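Local coordinates for cysteine synthase (Fusobacterium nucleatum subsp. nucleatum, PDB 5Z5C) that produces hydrogen sulfide from L-cysteine as a pyridoxal 5'-phosphate-dependent cysteine (hydroxyl) lyase, at the interface of chains A and B. Coordinates in Å, arbitrary orientation; residue numbers count along the deposited sequence, not the author numbering. Chains: chain A/B, Cysteine synthase.

The interface of chains A and B. Residues chain A 107, 111, 114-115; chain B 272, 305, 309, 314.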
ATOM      1  N   GLU A 107      -1.472  14.972   1.218  1.00 29.98           N
ATOM      2  CA  GLU A 107      -1.702  13.613   1.733  1.00 29.58           C
ATOM      3  C   GLU A 107      -0.638  13.232   2.760  1.00 28.33           C
ATOM      4  O   GLU A 107      -0.947  12.491   3.688  1.00 27.47           O
ATOM      5  CB  GLU A 107      -1.688  12.532   0.634  1.00 30.11           C
ATOM      6  CG  GLU A 107      -2.849  12.626  -0.367  1.00 30.98           C
ATOM      7  CD  GLU A 107      -2.512  13.490  -1.566  1.00 31.77           C
ATOM      8  OE1 GLU A 107      -1.727  14.461  -1.406  1.00 31.03           O
ATOM      9  OE2 GLU A 107      -2.998  13.159  -2.672  1.00 32.27           O
ATOM     10  N   LEU A 111      -1.590  11.922   6.624  1.00 28.10           N
ATOM     11  CA  LEU A 111      -1.159  10.630   7.139  1.00 27.44           C
ATOM     12  C   LEU A 111      -0.343  10.743   8.411  1.00 27.27           C
ATOM     13  O   LEU A 111      -0.617  10.030   9.375  1.00 26.91           O
ATOM     14  CB  LEU A 111      -0.367   9.900   6.085  1.00 27.90           C
ATOM     15  CG  LEU A 111      -1.293   9.386   4.975  1.00 28.36           C
ATOM     16  CD1 LEU A 111      -0.491   8.999   3.730  1.00 28.66           C
ATOM     17  CD2 LEU A 111      -2.157   8.235   5.510  1.00 28.35           C
ATOM     18  N   SER A 114      -2.693  11.369  11.129  1.00 28.93           N
ATOM     19  CA  SER A 114      -3.509  10.158  11.419  1.00 28.68           C
ATOM     20  C   SER A 114      -2.785   9.185  12.350  1.00 28.09           C
ATOM     21  O   SER A 114      -3.395   8.482  13.137  1.00 27.62           O
ATOM     22  CB  SER A 114      -3.932   9.450  10.084  1.00 28.69           C
ATOM     23  OG  SER A 114      -2.892   8.645   9.545  1.00 28.28           O
ATOM     24  N   PHE A 115      -1.458   9.135  12.248  1.00 27.62           N
ATOM     25  CA  PHE A 115      -0.650   8.243  13.084  1.00 27.64           C
ATOM     26  C   PHE A 115      -0.371   8.783  14.482  1.00 28.16           C
ATOM     27  O   PHE A 115       0.346   8.154  15.280  1.00 28.66           O
ATOM     28  CB  PHE A 115       0.661   7.860  12.337  1.00 26.99           C
ATOM     29  CG  PHE A 115       0.450   6.875  11.227  1.00 26.69           C
ATOM     30  CD1 PHE A 115      -0.036   5.612  11.492  1.00 26.74           C
ATOM     31  CD2 PHE A 115       0.713   7.216   9.905  1.00 26.83           C
ATOM     32  CE1 PHE A 115      -0.239   4.681  10.451  1.00 26.62           C
ATOM     33  CE2 PHE A 115       0.535   6.287   8.872  1.00 26.75           C
ATOM     34  CZ  PHE A 115       0.052   5.019   9.154  1.00 26.47           C
TER
ATOM     35  N   GLY B 272      -2.443   2.074   9.971  1.00 27.20           N
ATOM     36  CA  GLY B 272      -3.214   2.974   9.145  1.00 27.39           C
ATOM     37  C   GLY B 272      -4.220   2.207   8.292  1.00 27.77           C
ATOM     38  O   GLY B 272      -3.866   1.715   7.243  1.00 27.98           O
ATOM     39  N   ASN B 305      -5.505   3.484   5.098  1.00 29.57           N
ATOM     40  CA  ASN B 305      -6.242   4.718   5.280  1.00 30.00           C
ATOM     41  C   ASN B 305      -6.020   5.751   4.179  1.00 30.02           C
ATOM     42  O   ASN B 305      -6.691   6.806   4.236  1.00 30.38           O
ATOM     43  CB  ASN B 305      -5.971   5.326   6.662  1.00 30.15           C
ATOM     44  CG  ASN B 305      -4.506   5.631   6.894  1.00 29.93           C
ATOM     45  OD1 ASN B 305      -3.654   5.073   6.198  1.00 30.91           O
ATOM     46  ND2 ASN B 305      -4.197   6.428   7.913  1.00 29.24           N
ATOM     47  N   LEU B 309      -8.603  10.105   3.261  1.00 38.10           N
ATOM     48  CA  LEU B 309      -8.022  11.288   3.912  1.00 39.44           C
ATOM     49  C   LEU B 309      -8.925  12.550   3.855  1.00 42.09           C
ATOM     50  O   LEU B 309      -8.576  13.559   4.415  1.00 43.75           O
ATOM     51  CB  LEU B 309      -6.615  11.613   3.357  1.00 38.22           C
ATOM     52  CG  LEU B 309      -5.555  10.484   3.442  1.00 37.35           C
ATOM     53  CD1 LEU B 309      -4.208  10.949   2.916  1.00 37.00           C
ATOM     54  CD2 LEU B 309      -5.409   9.962   4.862  1.00 36.79           C
ATOM     55  N   MET B 314     -10.891  11.586   9.378  1.00 42.11           N
ATOM     56  CA  MET B 314     -10.058  12.730   9.789  1.00 44.39           C
ATOM     57  C   MET B 314     -10.660  13.704  10.805  1.00 45.44           C
ATOM     58  O   MET B 314      -9.992  14.648  11.197  1.00 45.51           O
ATOM     59  CB  MET B 314      -9.701  13.559   8.565  1.00 46.95           C
ATOM     60  CG  MET B 314      -9.059  12.778   7.441  1.00 48.24           C
ATOM     61  SD  MET B 314      -7.401  12.183   7.810  1.00 51.23           S
ATOM     62  CE  MET B 314      -7.728  10.474   8.234  1.00 49.65           C
TER
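A:Ser114 and B:Asn305 meet through side chains that take similar first torsions. In each, the polar branch lies between its own backbone N and carbonyl carbon (chi1 80° and 59°). This sets the serine hydroxyl between its own helix and the partner chain, and turns the asparagine amide toward the helix 111-114 of chain A. The amide nitrogen ND2 of B:Asn305 donates a hydrogen bond to OG of A:Ser114 at 3.0 Å. The bond is bent, because OG lies nearly on the extension of the CG-ND2 bond. That hydroxyl in turn donates to the backbone O of A:Leu111 at 2.7 Å, in the carbonyl plane and on a lone pair. OG thus has partners in both chains, which probably limits its rotation. The methyl CD2 of A:Leu111 sits against the asparagine amide, 3.6 Å from OD1 of B:Asn305. The same methyl touches CD2 of B:Leu309 at 3.7 Å. The two leucines cross at about a right angle. The other methyl of B:Leu309, CD1, reaches the aliphatic part of A:Glu107, 3.8 Å from CB. At the opposite end of the patch, the rim of the A:Phe115 ring meets the backbone of B:Gly272, with CE1 3.4 Å from the glycine N. The patch therefore joins a cross-chain polar link to an apolar seam. With its two-fold twin, it probably helps hold the two chains together in a dimer, an assembly common among related PLP enzymes and probably the working form here.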